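RNA polymerase sigma factor SIGMA-28 (FliA) (Aquifex aeolicus, PDB 1RP3) is the flagellar sigma factor, which directs RNA polymerase to its promoters, and is held here in an inactive conformation by the anti-sigma factor FlgM. Local coordinates at the interface of chains A and B. Coordinates in Å, arbitrary orientation; residue numbers count along the deposited sequence, not the author numbering. Chains: chain A, RNA polymerase sigma factor SIGMA-28 (FliA); chain B, anti sigma factor FlgM.

Contact 1: the interface of chains A and B. Residues chain A 43, 46-47; chain B 39-40, 43-44, 46.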
loop_
_atom_site.group_PDB
_atom_site.type_symbol
_atom_site.label_atom_id
_atom_site.label_comp_id
_atom_site.label_asym_id
_atom_site.label_seq_id
_atom_site.Cartn_x
_atom_site.Cartn_y
_atom_site.Cartn_z
ATOM N N ARG A 43 7.204 -10.923 -4.542
ATOM C CA ARG A 43 8.648 -11.039 -4.475
ATOM C C ARG A 43 9.300 -9.848 -5.169
ATOM O O ARG A 43 10.377 -9.414 -4.767
ATOM C CB ARG A 43 9.106 -12.387 -5.047
ATOM C CG ARG A 43 8.690 -13.597 -4.178
ATOM C CD ARG A 43 9.042 -14.941 -4.849
ATOM N NE ARG A 43 8.509 -15.040 -6.211
ATOM C CZ ARG A 43 8.873 -15.959 -7.103
ATOM N NH1 ARG A 43 9.769 -16.887 -6.794
ATOM N NH2 ARG A 43 8.398 -15.904 -8.334
ATOM N N ILE A 46 8.961 -6.985 -2.608
ATOM C CA ILE A 46 9.947 -7.200 -1.561
ATOM C C ILE A 46 11.343 -6.893 -2.079
ATOM O O ILE A 46 12.135 -6.250 -1.390
ATOM C CB ILE A 46 9.897 -8.643 -1.028
ATOM C CG1 ILE A 46 8.559 -8.889 -0.336
ATOM C CG2 ILE A 46 11.053 -8.906 -0.032
ATOM C CD1 ILE A 46 8.408 -10.314 0.178
ATOM N N SER A 47 11.627 -7.325 -3.305
ATOM C CA SER A 47 12.936 -7.088 -3.906
ATOM C C SER A 47 13.287 -5.619 -3.891
ATOM O O SER A 47 14.300 -5.239 -3.323
ATOM C CB SER A 47 12.994 -7.631 -5.321
ATOM O OG SER A 47 13.024 -9.032 -5.272
ATOM N N LEU B 39 17.824 -11.289 -4.448
ATOM C CA LEU B 39 16.675 -10.565 -3.898
ATOM C C LEU B 39 15.445 -11.462 -3.883
ATOM O O LEU B 39 14.687 -11.479 -2.899
ATOM C CB LEU B 39 16.405 -9.285 -4.697
ATOM C CG LEU B 39 17.402 -8.154 -4.397
ATOM C CD1 LEU B 39 17.359 -7.058 -5.468
ATOM C CD2 LEU B 39 17.121 -7.587 -3.024
ATOM N N SER B 40 15.278 -12.235 -4.954
ATOM C CA SER B 40 14.161 -13.164 -5.049
ATOM C C SER B 40 14.246 -14.221 -3.943
ATOM O O SER B 40 13.243 -14.561 -3.305
ATOM C CB SER B 40 14.128 -13.850 -6.407
ATOM O OG SER B 40 12.978 -14.671 -6.482
ATOM N N ALA B 43 13.220 -12.789 -0.689
ATOM C CA ALA B 43 11.761 -12.686 -0.669
ATOM C C ALA B 43 11.107 -14.044 -0.394
ATOM O O ALA B 43 10.119 -14.130 0.349
ATOM C CB ALA B 43 11.248 -12.123 -1.988
ATOM N N GLN B 44 11.665 -15.095 -0.997
ATOM C CA GLN B 44 11.152 -16.452 -0.825
ATOM C C GLN B 44 11.253 -16.879 0.635
ATOM O O GLN B 44 10.329 -17.499 1.161
ATOM C CB GLN B 44 11.910 -17.433 -1.717
ATOM C CG GLN B 44 11.667 -17.231 -3.198
ATOM C CD GLN B 44 12.589 -18.082 -4.067
ATOM O OE1 GLN B 44 12.796 -19.270 -3.799
ATOM N NE2 GLN B 44 13.136 -17.479 -5.123
ATOM N N LEU B 46 11.267 -14.863 3.304
ATOM C CA LEU B 46 10.366 -14.059 4.110
ATOM C C LEU B 46 8.900 -14.440 3.979
ATOM O O LEU B 46 8.104 -14.166 4.872
ATOM C CB LEU B 46 10.546 -12.583 3.767
ATOM C CG LEU B 46 11.926 -12.008 4.087
ATOM C CD1 LEU B 46 11.993 -10.553 3.664
ATOM C CD2 LEU B 46 12.222 -12.160 5.574
#
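Apolar packing carries most of this helix-to-helix contact, in which helix 42-58 of the sigma factor, within sigma-70 region 2, meets helix 31-46 of FlgM. The methyl CB of B:Ala43 is the pivot: it lies 3.7 Å from CG of A:Arg43, so the aliphatic root of the arginine, not its charged end, does the touching. About one turn further along helix 42-58, A:Ile46 turns its CG2 branch, anti to the backbone N, to within 3.8 Å of the same CB of B:Ala43. B:Leu39 adds its CB, 3.8 Å from CB of A:Ser47.

Polar groups are bonded within their own chains. OG of A:Ser47, placed beside its backbone N (chi1 -72°), gives a hydrogen bond of 2.7 Å to the carbonyl O of A:Arg43, meeting it from above the carbonyl plane; this ties the hydroxyl to its own helix while B:Leu39 packs against it.

The arginine chain bends at chi3 (-53°) and crosses B:Gln44 obliquely, CD lying 3.9 Å from CG of the glutamine, with guanidinium and amide planes 54° apart. That amide is held from one turn earlier in its own helix: NE2 of B:Gln44 donates to OG of B:Ser40 at 3.1 Å, the hydroxyl oxygen almost exactly in the amide plane.

Contact 2: the interface of chains A and B. Residues chain A 151, 158, 177-178, 181; chain B 80, 84, 87-88.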
loop_
_atom_site.group_PDB
_atom_site.type_symbol
_atom_site.label_atom_id
_atom_site.label_comp_id
_atom_site.label_asym_id
_atom_site.label_seq_id
_atom_site.Cartn_x
_atom_site.Cartn_y
_atom_site.Cartn_z
ATOM N N PHE A 151 1.191 12.588 -1.021
ATOM C CA PHE A 151 1.759 12.251 0.275
ATOM C C PHE A 151 3.279 12.261 0.267
ATOM O O PHE A 151 3.897 12.517 1.294
ATOM C CB PHE A 151 1.255 10.894 0.751
ATOM C CG PHE A 151 -0.057 10.953 1.441
ATOM C CD1 PHE A 151 -0.121 11.204 2.804
ATOM C CD2 PHE A 151 -1.234 10.780 0.732
ATOM C CE1 PHE A 151 -1.342 11.262 3.453
ATOM C CE2 PHE A 151 -2.457 10.837 1.371
ATOM C CZ PHE A 151 -2.513 11.085 2.734
ATOM N N TYR A 158 9.015 17.085 5.116
ATOM C CA TYR A 158 9.198 16.830 6.538
ATOM C C TYR A 158 10.297 15.846 6.928
ATOM O O TYR A 158 10.750 15.858 8.071
ATOM C CB TYR A 158 7.864 16.506 7.237
ATOM C CG TYR A 158 7.220 15.168 6.932
ATOM C CD1 TYR A 158 7.847 13.967 7.278
ATOM C CD2 TYR A 158 5.943 15.106 6.369
ATOM C CE1 TYR A 158 7.218 12.740 7.074
ATOM C CE2 TYR A 158 5.304 13.885 6.161
ATOM C CZ TYR A 158 5.945 12.705 6.518
ATOM O OH TYR A 158 5.318 11.495 6.324
ATOM N N LEU A 177 -0.162 17.710 9.385
ATOM C CA LEU A 177 -0.442 16.738 8.339
ATOM C C LEU A 177 -1.767 16.055 8.591
ATOM O O LEU A 177 -2.574 15.934 7.674
ATOM C CB LEU A 177 0.665 15.683 8.230
ATOM C CG LEU A 177 0.355 14.553 7.231
ATOM C CD1 LEU A 177 0.088 15.127 5.846
ATOM C CD2 LEU A 177 1.491 13.547 7.177
ATOM N N THR A 178 -1.993 15.615 9.827
ATOM C CA THR A 178 -3.239 14.940 10.166
ATOM C C THR A 178 -4.460 15.837 9.969
ATOM O O THR A 178 -5.478 15.392 9.440
ATOM C CB THR A 178 -3.231 14.390 11.605
ATOM O OG1 THR A 178 -2.993 15.457 12.522
ATOM C CG2 THR A 178 -2.141 13.350 11.778
ATOM N N VAL A 181 -5.334 16.357 6.275
ATOM C CA VAL A 181 -5.992 15.174 5.732
ATOM C C VAL A 181 -7.421 15.098 6.272
ATOM O O VAL A 181 -8.335 14.692 5.561
ATOM C CB VAL A 181 -5.234 13.876 6.127
ATOM C CG1 VAL A 181 -5.984 12.641 5.638
ATOM C CG2 VAL A 181 -3.833 13.893 5.552
ATOM N N VAL B 80 -8.606 9.052 8.622
ATOM C CA VAL B 80 -7.351 9.793 8.584
ATOM C C VAL B 80 -6.223 8.876 9.043
ATOM O O VAL B 80 -5.172 8.813 8.404
ATOM C CB VAL B 80 -7.423 11.062 9.476
ATOM C CG1 VAL B 80 -6.027 11.571 9.838
ATOM C CG2 VAL B 80 -8.194 12.141 8.745
ATOM N N ILE B 84 -3.160 7.891 6.472
ATOM C CA ILE B 84 -1.827 8.298 6.877
ATOM C C ILE B 84 -0.920 7.106 7.159
ATOM O O ILE B 84 0.225 7.091 6.726
ATOM C CB ILE B 84 -1.866 9.271 8.080
ATOM C CG1 ILE B 84 -2.489 10.591 7.633
ATOM C CG2 ILE B 84 -0.443 9.520 8.628
ATOM C CD1 ILE B 84 -2.593 11.624 8.720
ATOM N N PHE B 87 -0.047 5.465 3.654
ATOM C CA PHE B 87 0.862 6.216 2.787
ATOM C C PHE B 87 2.230 6.637 3.349
ATOM O O PHE B 87 3.234 6.573 2.636
ATOM C CB PHE B 87 0.136 7.409 2.164
ATOM C CG PHE B 87 -0.930 7.020 1.175
ATOM C CD1 PHE B 87 -0.587 6.667 -0.125
ATOM C CD2 PHE B 87 -2.274 7.038 1.530
ATOM C CE1 PHE B 87 -1.561 6.338 -1.061
ATOM C CE2 PHE B 87 -3.266 6.710 0.593
ATOM C CZ PHE B 87 -2.901 6.361 -0.706
ATOM N N THR B 88 2.277 7.016 4.625
ATOM C CA THR B 88 3.527 7.458 5.256
ATOM C C THR B 88 4.299 6.366 6.010
ATOM O O THR B 88 5.518 6.549 6.213
ATOM C CB THR B 88 3.276 8.630 6.235
ATOM O OG1 THR B 88 2.610 8.146 7.415
ATOM C CG2 THR B 88 2.443 9.716 5.562
ATOM O OXT THR B 88 3.675 5.373 6.442
#
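An apolar interface between the C-terminal end of FlgM and the sigma-70 family protein joins helix 76-87 of the anti-sigma factor to helices 129-158 and 167-185 of sigma-28, and probably helps hold these two helices in the inactive arrangement. The aromatic part is a CH-pi contact: CB of B:Phe87 sits over one face of the A:Phe151 ring, 3.9 Å from its centroid and displaced toward the rim at CG. The B:Phe87 ring starts along the CD2-CE2 side of A:Phe151, its CD2 3.8 Å from CE2, and the two side chains cross at about a right angle.

On the other helix the tip of B:Ile84 does the work. With CG1 beside the backbone N (chi1 -68°) and the chain extended (chi2 180°), CD1 comes to 3.5 Å from the methyl CG2 of A:Thr178, again crossing nearly at a right angle. One turn earlier, CG2 of B:Val80 packs 3.8 Å from CG1 of A:Val181.

The terminal residue B:Thr88 folds its hydroxyl back on its own helix, OG1 donating to the carbonyl O of B:Ile84 at 2.7 Å from above the carbonyl plane. This rotation (chi1 72°) turns CG2 toward chain A, 3.5 Å from the phenol OH of A:Tyr158 and 4.0 Å from CD1 of A:Phe151.

Contact 3: the interface of chains A and B. Residues chain A 15, 18-19, 22, 50, 54; chain B 7-8, 11, 14-15, 42.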
loop_
_atom_site.group_PDB
_atom_site.type_symbol
_atom_site.label_atom_id
_atom_site.label_comp_id
_atom_site.label_asym_id
_atom_site.label_seq_id
_atom_site.Cartn_x
_atom_site.Cartn_y
_atom_site.Cartn_z
ATOM N N GLU A 15 24.550 -5.036 8.596
ATOM C CA GLU A 15 23.818 -6.274 8.318
ATOM C C GLU A 15 22.736 -6.575 9.338
ATOM O O GLU A 15 21.624 -6.958 8.975
ATOM C CB GLU A 15 24.765 -7.460 8.153
ATOM C CG GLU A 15 25.465 -7.407 6.804
ATOM C CD GLU A 15 26.506 -8.497 6.579
ATOM O OE1 GLU A 15 26.414 -9.577 7.219
ATOM O OE2 GLU A 15 27.407 -8.262 5.734
ATOM N N ILE A 18 19.864 -4.322 8.618
ATOM C CA ILE A 18 19.113 -4.780 7.453
ATOM C C ILE A 18 18.234 -5.950 7.866
ATOM O O ILE A 18 17.013 -5.919 7.703
ATOM C CB ILE A 18 20.057 -5.213 6.298
ATOM C CG1 ILE A 18 20.835 -4.001 5.783
ATOM C CG2 ILE A 18 19.268 -5.828 5.153
ATOM C CD1 ILE A 18 21.870 -4.339 4.723
ATOM N N LEU A 19 18.870 -6.957 8.452
ATOM C CA LEU A 19 18.201 -8.160 8.935
ATOM C C LEU A 19 17.029 -7.798 9.835
ATOM O O LEU A 19 15.934 -8.321 9.671
ATOM C CB LEU A 19 19.205 -8.994 9.731
ATOM C CG LEU A 19 19.309 -10.510 9.595
ATOM C CD1 LEU A 19 19.238 -10.934 8.140
ATOM C CD2 LEU A 19 20.649 -10.949 10.209
ATOM N N LEU A 22 13.914 -6.585 7.749
ATOM C CA LEU A 22 13.344 -7.401 6.676
ATOM C C LEU A 22 11.832 -7.724 6.937
ATOM O O LEU A 22 11.031 -7.770 6.006
ATOM C CB LEU A 22 14.150 -8.693 6.491
ATOM C CG LEU A 22 15.273 -8.823 5.448
ATOM C CD1 LEU A 22 15.089 -7.860 4.294
ATOM C CD2 LEU A 22 16.598 -8.591 6.091
ATOM N N VAL A 50 13.686 -4.158 -0.411
ATOM C CA VAL A 50 14.940 -4.444 0.270
ATOM C C VAL A 50 15.994 -3.465 -0.207
ATOM O O VAL A 50 16.804 -3.000 0.589
ATOM C CB VAL A 50 15.390 -5.923 0.053
ATOM C CG1 VAL A 50 16.829 -6.138 0.512
ATOM C CG2 VAL A 50 14.477 -6.842 0.833
ATOM N N ILE A 54 18.169 -1.072 2.318
ATOM C CA ILE A 54 19.621 -0.992 2.387
ATOM C C ILE A 54 20.102 0.444 2.195
ATOM O O ILE A 54 21.033 0.881 2.858
ATOM C CB ILE A 54 20.276 -1.900 1.323
ATOM C CG1 ILE A 54 19.949 -3.364 1.613
ATOM C CG2 ILE A 54 21.782 -1.671 1.272
ATOM C CD1 ILE A 54 20.444 -4.339 0.526
ATOM N N LEU B 7 19.131 -15.870 5.592
ATOM C CA LEU B 7 18.971 -14.450 5.297
ATOM C C LEU B 7 20.305 -13.724 5.410
ATOM O O LEU B 7 20.675 -12.957 4.520
ATOM C CB LEU B 7 17.934 -13.808 6.228
ATOM C CG LEU B 7 16.472 -14.192 5.973
ATOM C CD1 LEU B 7 15.543 -13.524 6.973
ATOM C CD2 LEU B 7 16.105 -13.798 4.558
ATOM N N SER B 8 21.040 -14.006 6.487
ATOM C CA SER B 8 22.345 -13.392 6.730
ATOM C C SER B 8 23.318 -13.730 5.613
ATOM O O SER B 8 24.134 -12.909 5.217
ATOM C CB SER B 8 22.906 -13.866 8.076
ATOM O OG SER B 8 24.188 -13.316 8.317
ATOM N N ILE B 11 22.140 -11.763 2.402
ATOM C CA ILE B 11 22.491 -10.350 2.533
ATOM C C ILE B 11 23.980 -10.174 2.227
ATOM O O ILE B 11 24.386 -9.212 1.563
ATOM C CB ILE B 11 22.167 -9.814 3.948
ATOM C CG1 ILE B 11 20.656 -9.628 4.097
ATOM C CG2 ILE B 11 22.849 -8.479 4.191
ATOM C CD1 ILE B 11 20.243 -9.151 5.450
ATOM N N LEU B 14 24.579 -10.053 -1.441
ATOM C CA LEU B 14 24.061 -8.787 -1.925
ATOM C C LEU B 14 25.044 -7.648 -1.678
ATOM O O LEU B 14 25.381 -6.903 -2.602
ATOM C CB LEU B 14 22.746 -8.491 -1.211
ATOM C CG LEU B 14 21.617 -7.835 -1.982
ATOM C CD1 LEU B 14 21.374 -8.565 -3.288
ATOM C CD2 LEU B 14 20.381 -7.843 -1.102
ATOM N N LEU B 15 25.500 -7.526 -0.430
ATOM C CA LEU B 15 26.434 -6.479 -0.021
ATOM C C LEU B 15 27.866 -6.670 -0.511
ATOM O O LEU B 15 28.718 -5.806 -0.275
ATOM C CB LEU B 15 26.416 -6.300 1.503
ATOM C CG LEU B 15 25.302 -5.429 2.099
ATOM C CD1 LEU B 15 23.936 -5.904 1.649
ATOM C CD2 LEU B 15 25.393 -5.436 3.610
ATOM N N ILE B 42 15.736 -13.890 -1.042
ATOM C CA ILE B 42 15.443 -13.234 0.229
ATOM C C ILE B 42 13.919 -13.143 0.391
ATOM O O ILE B 42 13.390 -13.448 1.461
ATOM C CB ILE B 42 16.086 -11.819 0.323
ATOM C CG1 ILE B 42 17.610 -11.939 0.355
ATOM C CG2 ILE B 42 15.572 -11.068 1.566
ATOM C CD1 ILE B 42 18.337 -10.617 0.416
#
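B:Ile11 sets its CG1 beside the backbone N (chi1 -74°) and extends from there (chi2 178°), which drives CD1 into helix 7-33 of the sigma factor, while the A:Leu19 side chain takes an unusual first torsion (chi1 -137°) and delivers its CD1 to the same point. The two methyl carbons, CD1 of A:Leu19 and CD1 of B:Ile11, are 3.4 Å apart, tighter than ordinary van der Waals contact. CG2 of A:Ile18 presses on the B:Ile11 CD1 as well, at 3.5 Å, the two isoleucines sliding past each other in opposite directions. A:Leu22 meets the same methyl tip to tip, with its CD2 3.7 Å from CD1 of B:Ile11.

At one flank, CB of B:Leu7 lies 3.7 Å from CD1 of A:Leu19. At the other, B:Leu15 divides its branches: CD2 rests 3.8 Å from CG of A:Glu15, so the acid contributes its methylene here, and CD1 reaches 4.0 Å from CD1 of A:Ile54. That isoleucine, on helix 42-58, also receives CD2 of B:Leu14 at 3.9 Å from its CD1.

The site seats FlgM helix 5-14 and B:Leu15, with B:Ile42 of helix 31-46 alongside A:Leu22, against two helices of sigma-70 region 2, probably adding an N-terminal hold to the inhibitory complex.

Contact 4: the interface of chains A and B. Residues chain A 181-182, 185-186, 193, 196-197, 231; chain B 74, 76, 79-80, 83.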
loop_
_atom_site.group_PDB
_atom_site.type_symbol
_atom_site.label_atom_id
_atom_site.label_comp_id
_atom_site.label_asym_id
_atom_site.label_seq_id
_atom_site.Cartn_x
_atom_site.Cartn_y
_atom_site.Cartn_z
ATOM N N VAL A 181 -5.334 16.357 6.275
ATOM C CA VAL A 181 -5.992 15.174 5.732
ATOM C C VAL A 181 -7.421 15.098 6.272
ATOM O O VAL A 181 -8.335 14.692 5.561
ATOM C CB VAL A 181 -5.234 13.876 6.127
ATOM C CG1 VAL A 181 -5.984 12.641 5.638
ATOM C CG2 VAL A 181 -3.833 13.893 5.552
ATOM N N LYS A 182 -7.602 15.493 7.532
ATOM C CA LYS A 182 -8.913 15.479 8.182
ATOM C C LYS A 182 -9.880 16.432 7.494
ATOM O O LYS A 182 -11.085 16.181 7.439
ATOM C CB LYS A 182 -8.781 15.851 9.661
ATOM C CG LYS A 182 -10.091 15.852 10.442
ATOM C CD LYS A 182 -9.845 15.937 11.945
ATOM C CE LYS A 182 -9.020 14.749 12.419
ATOM N NZ LYS A 182 -8.662 14.830 13.861
ATOM N N VAL A 185 -10.945 14.568 4.234
ATOM C CA VAL A 185 -11.771 13.415 4.565
ATOM C C VAL A 185 -13.211 13.805 4.891
ATOM O O VAL A 185 -14.155 13.155 4.439
ATOM C CB VAL A 185 -11.159 12.617 5.736
ATOM C CG1 VAL A 185 -12.133 11.562 6.239
ATOM C CG2 VAL A 185 -9.858 11.959 5.284
ATOM N N SER A 186 -13.370 14.894 5.633
ATOM C CA SER A 186 -14.688 15.380 6.026
ATOM C C SER A 186 -15.600 15.702 4.848
ATOM O O SER A 186 -16.819 15.710 4.997
ATOM C CB SER A 186 -14.546 16.625 6.897
ATOM O OG SER A 186 -13.919 17.660 6.170
ATOM N N LYS A 193 -16.787 7.386 2.286
ATOM C CA LYS A 193 -16.049 7.434 3.540
ATOM C C LYS A 193 -16.067 6.060 4.198
ATOM O O LYS A 193 -15.033 5.587 4.668
ATOM C CB LYS A 193 -16.677 8.484 4.458
ATOM C CG LYS A 193 -15.916 8.770 5.741
ATOM C CD LYS A 193 -16.543 9.936 6.517
ATOM C CE LYS A 193 -16.465 11.237 5.723
ATOM N NZ LYS A 193 -17.176 12.369 6.388
ATOM N N ILE A 196 -13.782 3.759 2.330
ATOM C CA ILE A 196 -12.397 4.100 2.609
ATOM C C ILE A 196 -11.974 3.574 3.973
ATOM O O ILE A 196 -10.876 3.038 4.119
ATOM C CB ILE A 196 -12.150 5.619 2.542
ATOM C CG1 ILE A 196 -12.288 6.113 1.103
ATOM C CG2 ILE A 196 -10.754 5.951 3.034
ATOM C CD1 ILE A 196 -11.299 5.481 0.137
ATOM N N GLN A 197 -12.863 3.675 4.957
ATOM C CA GLN A 197 -12.529 3.205 6.292
ATOM C C GLN A 197 -12.346 1.690 6.309
ATOM O O GLN A 197 -11.381 1.184 6.896
ATOM C CB GLN A 197 -13.586 3.636 7.316
ATOM C CG GLN A 197 -13.231 3.260 8.758
ATOM C CD GLN A 197 -14.186 3.857 9.797
ATOM O OE1 GLN A 197 -14.397 5.076 9.856
ATOM N NE2 GLN A 197 -14.738 2.997 10.642
ATOM N N LEU A 231 -9.910 12.945 -2.783
ATOM C CA LEU A 231 -8.801 13.218 -1.878
ATOM C C LEU A 231 -7.595 13.841 -2.564
ATOM O O LEU A 231 -7.019 14.787 -2.040
ATOM C CB LEU A 231 -8.393 11.949 -1.119
ATOM C CG LEU A 231 -9.447 11.381 -0.161
ATOM C CD1 LEU A 231 -9.080 9.979 0.293
ATOM C CD2 LEU A 231 -9.617 12.300 1.020
ATOM N N VAL B 74 -18.287 5.304 11.806
ATOM C CA VAL B 74 -17.468 5.826 10.723
ATOM C C VAL B 74 -17.068 7.235 11.155
ATOM O O VAL B 74 -17.919 8.122 11.256
ATOM C CB VAL B 74 -18.254 5.922 9.398
ATOM C CG1 VAL B 74 -17.385 6.541 8.315
ATOM C CG2 VAL B 74 -18.736 4.553 8.972
ATOM N N ASP B 76 -14.032 10.548 10.913
ATOM C CA ASP B 76 -12.994 11.140 10.088
ATOM C C ASP B 76 -11.626 10.813 10.674
ATOM O O ASP B 76 -10.648 10.708 9.940
ATOM C CB ASP B 76 -13.192 12.650 9.988
ATOM C CG ASP B 76 -14.473 13.026 9.254
ATOM O OD1 ASP B 76 -15.300 12.129 8.965
ATOM O OD2 ASP B 76 -14.652 14.227 8.965
ATOM N N VAL B 79 -10.517 7.282 9.385
ATOM C CA VAL B 79 -10.196 7.352 7.963
ATOM C C VAL B 79 -8.850 8.042 7.791
ATOM O O VAL B 79 -8.062 7.682 6.918
ATOM C CB VAL B 79 -11.281 8.136 7.179
ATOM C CG1 VAL B 79 -10.927 8.226 5.705
ATOM C CG2 VAL B 79 -12.637 7.471 7.354
ATOM N N VAL B 80 -8.606 9.052 8.622
ATOM C CA VAL B 80 -7.351 9.793 8.584
ATOM C C VAL B 80 -6.223 8.876 9.043
ATOM O O VAL B 80 -5.172 8.813 8.404
ATOM C CB VAL B 80 -7.423 11.062 9.476
ATOM C CG1 VAL B 80 -6.027 11.571 9.838
ATOM C CG2 VAL B 80 -8.194 12.141 8.745
ATOM N N LEU B 83 -5.512 6.319 6.112
ATOM C CA LEU B 83 -4.770 6.859 4.984
ATOM C C LEU B 83 -3.338 7.225 5.339
ATOM O O LEU B 83 -2.402 6.881 4.614
ATOM C CB LEU B 83 -5.504 8.063 4.393
ATOM C CG LEU B 83 -6.932 7.775 3.928
ATOM C CD1 LEU B 83 -7.703 9.078 3.749
ATOM C CD2 LEU B 83 -6.906 6.959 2.638
#
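B:Val74 is in an extended backbone conformation (phi/psi -107/111°) just before B:Asp76 begins helix 76-87, and that helix packs between sigma helices 167-185, 190-201 and 217-236. The charged contact is at its N-terminal end. A:Lys193 leaves with CG anti to the backbone N, bends at chi3 and brings NZ to 3.2 Å from the carboxylate OD1 of B:Asp76, forming a hydrogen-bonded salt bridge. The amino nitrogen NZ arrives from above the carboxylate plane, 25° out of it, while OD2 lies against the backbone of A:Ser186, 3.2 Å from its CA. On the way, the lysine's CG packs 3.7 Å from CG1 of B:Val74.

Further along, B:Val79 points CG1, anti to its backbone N, between two helices: it is 3.5 Å from CG2 of A:Ile196, which crosses at about a right angle, and 3.6 Å from CG1 of A:Val185. The other branch of A:Val185, CG2, lies 3.8 Å from CG2 of B:Val80. That B:Val80 methyl also presses on the backbone, 3.5 Å from CA of A:Lys182. One turn on, B:Leu83 spreads its methyls, with CD1 3.8 Å from CD1 of A:Leu231 and CD2 toward A:Ile196.

FlgM thus binds helices 190-201 and 217-236, which belong to sigma-70 region 4, together with helix 167-185, probably helping hold region 4 in the inactive arrangement.

The contacts form two clusters. Contact 1 and contact 3 have C-alpha centres about 10 Å apart and share sigma helix 42-58 and FlgM helix 31-46, while helices 7-33 and 5-14 enter at contact 3. Contact 2 and contact 4 are about 11 Å apart, share A:Val181 and B:Val80, and use adjoining faces of FlgM helix 76-87. Between the clusters the centres are about 28 to 36 Å apart. FlgM therefore holds sigma-28 through its N-terminal half (helices 5-14 and 31-46) and its C-terminal helix 76-87, which probably keeps distant parts of the factor in one inactive arrangement.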